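Local atomic coordinates of transcriptional regulator (PDB entry 5V8C), a protein that probably acts as a LytR-Cps2A-Psr family phosphotransferase that mediates glycosylation of a surface protein anchored to the Gram-positive cell wall. Residues 70-74 against 84-88; 111-115 against 225-231. All coordinates share one frame; numbering follows the deposited sequence.

Interaction 1: residues 70-74 against 84-88; sequences LPRDL and DRLAT. With PO4 (phosphate ion), chain C.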
loop_
_atom_site.group_PDB
_atom_site.type_symbol
_atom_site.label_atom_id
_atom_site.label_comp_id
_atom_site.label_asym_id
_atom_site.label_seq_id
_atom_site.Cartn_x
_atom_site.Cartn_y
_atom_site.Cartn_z
ATOM N N LEU A 70 -0.085 5.405 -2.713
ATOM C CA LEU A 70 0.750 6.599 -2.592
ATOM C C LEU A 70 2.213 6.245 -2.843
ATOM O O LEU A 70 2.769 5.430 -2.103
ATOM C CB LEU A 70 0.581 7.246 -1.212
ATOM C CG LEU A 70 -0.820 7.749 -0.850
ATOM C CD1 LEU A 70 -0.892 8.142 0.617
ATOM C CD2 LEU A 70 -1.245 8.915 -1.728
ATOM N N PRO A 71 2.844 6.814 -3.899
ATOM C CA PRO A 71 4.253 6.478 -4.188
ATOM C C PRO A 71 5.205 6.846 -3.045
ATOM O O PRO A 71 5.120 7.948 -2.510
ATOM C CB PRO A 71 4.545 7.256 -5.474
ATOM C CG PRO A 71 3.556 8.351 -5.499
ATOM C CD PRO A 71 2.320 7.794 -4.869
ATOM N N ARG A 72 6.066 5.894 -2.636
ATOM C CA ARG A 72 7.001 6.027 -1.509
ATOM C C ARG A 72 8.018 7.175 -1.658
ATOM O O ARG A 72 8.429 7.770 -0.660
ATOM C CB ARG A 72 7.721 4.686 -1.244
ATOM C CG ARG A 72 8.642 4.223 -2.389
ATOM C CD ARG A 72 9.392 2.923 -2.115
ATOM N NE ARG A 72 10.266 2.998 -0.938
ATOM C CZ ARG A 72 11.477 3.549 -0.929
ATOM N NH1 ARG A 72 11.963 4.117 -2.026
ATOM N NH2 ARG A 72 12.205 3.545 0.180
ATOM N N ASP A 73 8.424 7.467 -2.903
ATOM C CA ASP A 73 9.408 8.501 -3.229
ATOM C C ASP A 73 8.798 9.900 -3.228
ATOM O O ASP A 73 9.535 10.878 -3.258
ATOM C CB ASP A 73 10.113 8.191 -4.566
ATOM C CG ASP A 73 9.188 7.783 -5.706
ATOM O OD1 ASP A 73 8.531 6.717 -5.590
ATOM O OD2 ASP A 73 9.171 8.490 -6.744
ATOM N N LEU A 74 7.457 9.996 -3.135
ATOM C CA LEU A 74 6.743 11.277 -3.108
ATOM C C LEU A 74 7.132 12.113 -1.873
ATOM O O LEU A 74 7.069 11.624 -0.750
ATOM C CB LEU A 74 5.224 11.031 -3.170
ATOM C CG LEU A 74 4.300 12.232 -2.965
ATOM C CD1 LEU A 74 4.077 12.997 -4.271
ATOM C CD2 LEU A 74 2.987 11.799 -2.350
ATOM N N ASP A 84 9.775 15.787 3.819
ATOM C CA ASP A 84 10.275 14.417 3.894
ATOM C C ASP A 84 9.629 13.592 2.799
ATOM O O ASP A 84 8.501 13.880 2.392
ATOM C CB ASP A 84 9.931 13.756 5.248
ATOM C CG ASP A 84 10.485 14.382 6.526
ATOM O OD1 ASP A 84 11.386 15.258 6.429
ATOM O OD2 ASP A 84 10.049 13.965 7.629
ATOM N N ARG A 85 10.305 12.514 2.367
ATOM C CA ARG A 85 9.707 11.579 1.426
ATOM C C ARG A 85 8.834 10.625 2.233
ATOM O O ARG A 85 9.171 10.304 3.379
ATOM C CB ARG A 85 10.773 10.792 0.657
ATOM C CG ARG A 85 11.500 11.596 -0.408
ATOM C CD ARG A 85 12.440 10.717 -1.221
ATOM N NE ARG A 85 13.285 9.895 -0.355
ATOM C CZ ARG A 85 13.575 8.623 -0.587
ATOM N NH1 ARG A 85 13.128 8.021 -1.682
ATOM N NH2 ARG A 85 14.335 7.945 0.265
ATOM N N LEU A 86 7.716 10.175 1.639
ATOM C CA LEU A 86 6.763 9.262 2.262
ATOM C C LEU A 86 7.438 8.051 2.935
ATOM O O LEU A 86 7.089 7.698 4.059
ATOM C CB LEU A 86 5.735 8.796 1.220
ATOM C CG LEU A 86 4.317 9.329 1.361
ATOM C CD1 LEU A 86 4.265 10.812 1.097
ATOM C CD2 LEU A 86 3.398 8.642 0.389
ATOM N N ALA A 87 8.425 7.450 2.269
ATOM C CA ALA A 87 9.143 6.287 2.791
ATOM C C ALA A 87 9.952 6.616 4.053
ATOM O O ALA A 87 10.083 5.781 4.948
ATOM C CB ALA A 87 10.063 5.727 1.713
ATOM N N THR A 88 10.474 7.838 4.113
ATOM C CA THR A 88 11.332 8.324 5.178
ATOM C C THR A 88 10.527 8.722 6.425
ATOM O O THR A 88 11.040 8.582 7.534
ATOM C CB THR A 88 12.250 9.412 4.603
ATOM O OG1 THR A 88 13.481 8.784 4.277
ATOM C CG2 THR A 88 12.486 10.588 5.545
HETATM P P PO4 C . 16.328 4.085 -1.270
HETATM O O1 PO4 C . 17.763 4.552 -0.740
HETATM O O2 PO4 C . 15.424 5.380 -1.525
HETATM O O3 PO4 C . 15.627 3.164 -0.164
HETATM O O4 PO4 C . 16.490 3.283 -2.590
#
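Leu86 and Ala87 close against the beta turn Pro71–Leu74 through two backbone bonds: Ala87 N donates to a lone pair of Arg72 O (2.9 Å), and Leu86 N donates to Leu74 O (2.9 Å) from almost straight beyond the oxygen. Leu86 fills the tightly packed side. Its CD2 lies 3.5 Å from Leu70 CB, while CD1 runs beside Leu74 CD2.

The other side is looser and polar. Arg72 and Arg85 extend side by side toward a phosphate ion, their guanidinium planes 77° apart. Arg72 NH2 reaches phosphate O3 at 3.5 Å and Arg85 NH2 reaches O2 at 3.3 Å, both weak hydrogen bonds. A bend at chi3 (-60°) swings the Arg72 guanidinium over Ala87, whose CB covers one of its faces, 3.4 Å from NH2. A leucine in place of Arg72 would probably leave the phosphate without its O3 partner and Ala87 CB without that flat cover. The paired arginines are consistent with a pocket for a phosphate-bearing substrate, as in relatives of this family.

Strand 52-60 flanks the contact, bonding Leu70 through Ile55 and Ala87 through Ala52, and helix 94-105 packs on Leu70 and Leu74.

Interaction 2: residues 111-115 against 225-231; sequences HLVTI and ITLDSGT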
loop_
_atom_site.group_PDB
_atom_site.type_symbol
_atom_site.label_atom_id
_atom_site.label_comp_id
_atom_site.label_asym_id
_atom_site.label_seq_id
_atom_site.Cartn_x
_atom_site.Cartn_y
_atom_site.Cartn_z
ATOM N N HIS A 111 -8.004 4.544 10.767
ATOM C CA HIS A 111 -7.493 3.252 11.226
ATOM C C HIS A 111 -6.093 2.989 10.664
ATOM O O HIS A 111 -5.729 3.560 9.637
ATOM C CB HIS A 111 -8.450 2.126 10.815
ATOM C CG HIS A 111 -9.844 2.301 11.319
ATOM N ND1 HIS A 111 -10.164 2.086 12.644
ATOM C CD2 HIS A 111 -10.963 2.663 10.653
ATOM C CE1 HIS A 111 -11.464 2.308 12.740
ATOM N NE2 HIS A 111 -11.987 2.667 11.568
ATOM N N LEU A 112 -5.313 2.120 11.318
ATOM C CA LEU A 112 -3.957 1.846 10.865
ATOM C C LEU A 112 -3.608 0.364 10.889
ATOM O O LEU A 112 -3.739 -0.291 11.933
ATOM C CB LEU A 112 -2.906 2.662 11.654
ATOM C CG LEU A 112 -1.433 2.385 11.250
ATOM C CD1 LEU A 112 -1.018 3.186 10.021
ATOM C CD2 LEU A 112 -0.482 2.622 12.394
ATOM N N VAL A 113 -3.109 -0.140 9.735
ATOM C CA VAL A 113 -2.621 -1.505 9.554
ATOM C C VAL A 113 -1.153 -1.443 9.111
ATOM O O VAL A 113 -0.814 -0.717 8.168
ATOM C CB VAL A 113 -3.483 -2.349 8.573
ATOM C CG1 VAL A 113 -3.105 -3.826 8.647
ATOM C CG2 VAL A 113 -4.971 -2.170 8.852
ATOM N N THR A 114 -0.291 -2.188 9.809
ATOM C CA THR A 114 1.142 -2.258 9.536
ATOM C C THR A 114 1.547 -3.708 9.301
ATOM O O THR A 114 1.133 -4.599 10.040
ATOM C CB THR A 114 1.913 -1.546 10.653
ATOM O OG1 THR A 114 1.743 -0.142 10.475
ATOM C CG2 THR A 114 3.394 -1.897 10.687
ATOM N N ILE A 115 2.282 -3.952 8.219
ATOM C CA ILE A 115 2.697 -5.296 7.833
ATOM C C ILE A 115 4.183 -5.259 7.513
ATOM O O ILE A 115 4.612 -4.466 6.672
ATOM C CB ILE A 115 1.867 -5.837 6.615
ATOM C CG1 ILE A 115 0.390 -5.409 6.667
ATOM C CG2 ILE A 115 1.981 -7.357 6.496
ATOM C CD1 ILE A 115 -0.271 -5.314 5.350
ATOM N N ILE A 225 -0.098 -9.008 11.577
ATOM C CA ILE A 225 -0.541 -7.634 11.375
ATOM C C ILE A 225 -0.325 -6.830 12.643
ATOM O O ILE A 225 -0.471 -7.352 13.752
ATOM C CB ILE A 225 -2.058 -7.667 10.975
ATOM C CG1 ILE A 225 -2.259 -7.821 9.446
ATOM C CG2 ILE A 225 -2.917 -6.511 11.540
ATOM C CD1 ILE A 225 -1.404 -7.052 8.616
ATOM N N THR A 226 -0.044 -5.536 12.474
ATOM C CA THR A 226 0.040 -4.588 13.567
ATOM C C THR A 226 -1.096 -3.580 13.358
ATOM O O THR A 226 -1.307 -3.113 12.240
ATOM C CB THR A 226 1.444 -3.980 13.651
ATOM O OG1 THR A 226 2.398 -5.037 13.742
ATOM C CG2 THR A 226 1.607 -3.051 14.837
ATOM N N LEU A 227 -1.881 -3.331 14.416
ATOM C CA LEU A 227 -3.025 -2.421 14.422
ATOM C C LEU A 227 -2.820 -1.338 15.465
ATOM O O LEU A 227 -2.246 -1.614 16.526
ATOM C CB LEU A 227 -4.314 -3.177 14.809
ATOM C CG LEU A 227 -4.924 -4.141 13.806
ATOM C CD1 LEU A 227 -6.163 -4.799 14.390
ATOM C CD2 LEU A 227 -5.245 -3.450 12.477
ATOM N N ASP A 228 -3.391 -0.138 15.231
ATOM C CA ASP A 228 -3.367 0.892 16.259
ATOM C C ASP A 228 -4.274 0.427 17.402
ATOM O O ASP A 228 -5.118 -0.443 17.197
ATOM C CB ASP A 228 -3.788 2.269 15.716
ATOM C CG ASP A 228 -5.233 2.353 15.296
ATOM O OD1 ASP A 228 -6.085 2.695 16.153
ATOM O OD2 ASP A 228 -5.516 2.097 14.113
ATOM N N SER A 229 -4.079 0.974 18.601
ATOM C CA SER A 229 -4.830 0.583 19.791
ATOM C C SER A 229 -6.333 0.812 19.678
ATOM O O SER A 229 -7.096 0.017 20.217
ATOM C CB SER A 229 -4.274 1.285 21.023
ATOM O OG SER A 229 -2.900 0.986 21.206
ATOM N N GLY A 230 -6.740 1.845 18.938
ATOM C CA GLY A 230 -8.144 2.224 18.786
ATOM C C GLY A 230 -8.943 1.494 17.726
ATOM O O GLY A 230 -10.163 1.659 17.648
ATOM N N THR A 231 -8.272 0.702 16.883
ATOM C CA THR A 231 -8.954 -0.026 15.817
ATOM C C THR A 231 -9.228 -1.460 16.259
ATOM O O THR A 231 -8.349 -2.114 16.823
ATOM C CB THR A 231 -8.202 0.117 14.479
ATOM O OG1 THR A 231 -9.031 -0.351 13.418
ATOM C CG2 THR A 231 -6.883 -0.623 14.455
#
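The imidazole of His111 meets Thr231 obliquely, with ND1 2.8 Å from Thr231 OG1. The Trp23 ring also meets it, the two planes about 30° apart, and NE2 has a weak hydrogen bond to Glu21. The second flat group, the Asp228 carboxylate, spans from strand to turn. Its OD2 accepts from Leu112 N at 2.8 Å, nearly in line with its own C–O bond, and OD1 accepts a weak bond from Gly230 N, forming an Asx turn. With CG lodged between the backbone N and the carbonyl carbon (chi1 67°), the carboxylate is turned toward strand 111-115.

Beyond it, strands 111-115 and 226-228 run antiparallel. Thr114 and Thr226 form a hydrogen-bonded pair, with Thr114 N to Thr226 O at 2.8 Å and Thr226 N to Thr114 O at 2.9 Å; their side chains lie alongside each other on one face of the sheet. On the other face Val113 sits between two apolar partners: its CG1 meets Ile225 CD1 at 3.6 Å and its CG2 meets Leu227 CD2 at 3.9 Å. Helix 117-126 packs there through Ile123.

Where the strands part, Asp228 N still reaches Leu112 O, though weakly at 3.3 Å. The carboxylate thus stands in for a main-chain acceptor at the strand end, and its two amide donors would probably favour the ionised form of this buried acid.

Interaction 1 closes before interaction 2 opens along the chain, with helix 94-105 in between. Their centres are 20 Å apart and their nearest atoms about 11 Å, so the two do not touch. Interaction 2 lies within the seven-stranded mixed sheet; interaction 1 sits at its margin, where 70-74 leave strand 65-70 and meet the end of the small hairpin 75-77/83-85. Strands 23-28 and 52-60 lie between strands 65-70 and 111-115. Interaction 2 therefore joins the sheet to a strand from much later in the sequence, while interaction 1 folds a short local excursion back beside the sheet, presenting two arginines to a phosphate. The phosphate-facing residues thus sit well away from this strand pairing.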